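Local coordinates for protein extracellular ligand-binding receptor (Desulfohalobium retbaense DSM 5692, PDB 5ERE) that probably senses small extracellular solutes, binding ketoleucine in a leucine-binding-protein-like domain and cytosine in a separate PAS-like sensor domain, at residues A[1-6]-A[34-39]. Residues are numbered along the deposited sequence; the frame is centred on the assembly and turned at random.
Sequences KPVVGV and SAFEIV
Parallel strand pairing joins residues 1-6 and 34-39 in the first beta-alpha-beta unit of the periplasmic binding protein fold; helix 15-32 makes the crossover, and strand 37-42 borders the five-stranded sheet. The axes of segments 3-6 and 37-39, both extended, approach to 4.7 Å at -29°; Ser34 (phi/psi 65/63, left-handed) and Ala35 (-63/-15) turn the chain into the second. Val3 lies opposite Glu37, Val4 opposite Ile38 and Gly5 opposite Val39 (CA-CA 4.8, 5.0 and 5.1 Å). Four backbone hydrogen bonds fix this register: Glu37 N to Pro2 O 2.9 Å, Val4 N to Glu37 O 2.8 Å, Val39 N to Val4 O 3.1 Å, Val6 N to Val39 O 3.0 Å. On one face, Val4 CG2 meets Phe36 CD2 (3.3 Å; Phe36 chi1 p), and Ile38 (mm) brings CD1 to 3.6 Å from Val6 CG2; helices 15-32 and 254-271 cover this face. Val3 CG1 and Val39 CG2 touch at 4.0 Å on the other. At the pair's N-terminal end, Lys1 NZ makes a long salt bridge to Glu37 OE2 (3.7 Å) and donates to Ser34 O at 2.6 Å.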
loop_
_atom_site.group_PDB
_atom_site.type_symbol
_atom_site.label_atom_id
_atom_site.label_comp_id
_atom_site.label_asym_id
_atom_site.label_seq_id
_atom_site.Cartn_x
_atom_site.Cartn_y
_atom_site.Cartn_z
ATOM N N LYS A 1 38.720 -5.010 15.555
ATOM C CA LYS A 1 37.816 -5.428 14.481
ATOM C C LYS A 1 36.431 -5.742 15.070
ATOM O O LYS A 1 36.296 -6.660 15.869
ATOM C CB LYS A 1 38.395 -6.642 13.732
ATOM C CG LYS A 1 37.453 -7.317 12.709
ATOM C CD LYS A 1 37.316 -6.541 11.399
ATOM C CE LYS A 1 38.159 -7.157 10.284
ATOM N NZ LYS A 1 37.412 -8.122 9.426
ATOM N N PRO A 2 35.402 -4.966 14.692
ATOM C CA PRO A 2 34.111 -5.171 15.367
ATOM C C PRO A 2 33.436 -6.508 15.025
ATOM O O PRO A 2 33.564 -7.017 13.913
ATOM C CB PRO A 2 33.264 -4.005 14.864
ATOM C CG PRO A 2 33.798 -3.724 13.498
ATOM C CD PRO A 2 35.290 -4.026 13.556
ATOM N N VAL A 3 32.714 -7.051 15.996
ATOM C CA VAL A 3 31.994 -8.304 15.824
ATOM C C VAL A 3 30.496 -8.073 15.766
ATOM O O VAL A 3 29.920 -7.430 16.641
ATOM C CB VAL A 3 32.340 -9.277 16.959
ATOM C CG1 VAL A 3 31.461 -10.525 16.921
ATOM C CG2 VAL A 3 33.813 -9.655 16.865
ATOM N N VAL A 4 29.868 -8.613 14.726
ATOM C CA VAL A 4 28.420 -8.561 14.621
ATOM C C VAL A 4 27.846 -9.959 14.915
ATOM O O VAL A 4 28.185 -10.942 14.248
ATOM C CB VAL A 4 27.967 -8.051 13.241
ATOM C CG1 VAL A 4 26.422 -8.107 13.109
ATOM C CG2 VAL A 4 28.463 -6.634 13.016
ATOM N N GLY A 5 27.003 -10.042 15.942
ATOM C CA GLY A 5 26.278 -11.268 16.239
ATOM C C GLY A 5 24.961 -11.400 15.459
ATOM O O GLY A 5 24.188 -10.454 15.365
ATOM N N VAL A 6 24.727 -12.575 14.885
ATOM C CA VAL A 6 23.615 -12.797 13.967
ATOM C C VAL A 6 22.828 -14.051 14.396
ATOM O O VAL A 6 23.327 -15.168 14.273
ATOM C CB VAL A 6 24.080 -12.995 12.539
ATOM C CG1 VAL A 6 22.869 -13.218 11.632
ATOM C CG2 VAL A 6 24.989 -11.789 12.041
ATOM N N SER A 34 35.267 -7.377 4.334
ATOM C CA SER A 34 35.091 -7.763 5.733
ATOM C C SER A 34 35.344 -6.606 6.705
ATOM O O SER A 34 36.270 -6.677 7.521
ATOM C CB SER A 34 36.023 -8.933 6.071
ATOM O OG SER A 34 36.028 -9.895 5.027
ATOM N N ALA A 35 34.532 -5.546 6.623
ATOM C CA ALA A 35 34.618 -4.450 7.601
ATOM C C ALA A 35 34.293 -4.919 9.035
ATOM O O ALA A 35 34.579 -4.220 10.000
ATOM C CB ALA A 35 33.687 -3.294 7.209
ATOM N N PHE A 36 33.696 -6.097 9.178
ATOM C CA PHE A 36 33.436 -6.650 10.504
ATOM C C PHE A 36 33.455 -8.179 10.457
ATOM O O PHE A 36 33.373 -8.766 9.379
ATOM C CB PHE A 36 32.102 -6.128 11.048
ATOM C CG PHE A 36 30.905 -6.443 10.179
ATOM C CD1 PHE A 36 30.489 -5.580 9.175
ATOM C CD2 PHE A 36 30.204 -7.589 10.369
ATOM C CE1 PHE A 36 29.381 -5.877 8.373
ATOM C CE2 PHE A 36 29.074 -7.893 9.571
ATOM C CZ PHE A 36 28.663 -7.030 8.586
ATOM N N GLU A 37 33.618 -8.805 11.620
ATOM C CA GLU A 37 33.549 -10.256 11.746
ATOM C C GLU A 37 32.122 -10.669 12.156
ATOM O O GLU A 37 31.475 -9.968 12.941
ATOM C CB GLU A 37 34.557 -10.764 12.778
ATOM C CG GLU A 37 35.972 -10.255 12.584
ATOM C CD GLU A 37 36.876 -11.287 11.957
ATOM O OE1 GLU A 37 37.742 -11.827 12.682
ATOM O OE2 GLU A 37 36.719 -11.556 10.743
ATOM N N ILE A 38 31.663 -11.798 11.624
ATOM C CA ILE A 38 30.348 -12.357 11.944
ATOM C C ILE A 38 30.491 -13.541 12.866
ATOM O O ILE A 38 31.374 -14.364 12.663
ATOM C CB ILE A 38 29.599 -12.828 10.684
ATOM C CG1 ILE A 38 29.113 -11.635 9.867
ATOM C CG2 ILE A 38 28.393 -13.675 11.042
ATOM C CD1 ILE A 38 28.056 -10.834 10.529
ATOM N N VAL A 39 29.632 -13.638 13.878
ATOM C CA VAL A 39 29.426 -14.918 14.548
ATOM C C VAL A 39 27.909 -15.241 14.539
ATOM O O VAL A 39 27.060 -14.376 14.732
ATOM C CB VAL A 39 30.019 -14.932 15.978
ATOM C CG1 VAL A 39 31.524 -14.602 15.928
ATOM C CG2 VAL A 39 29.326 -13.960 16.893
#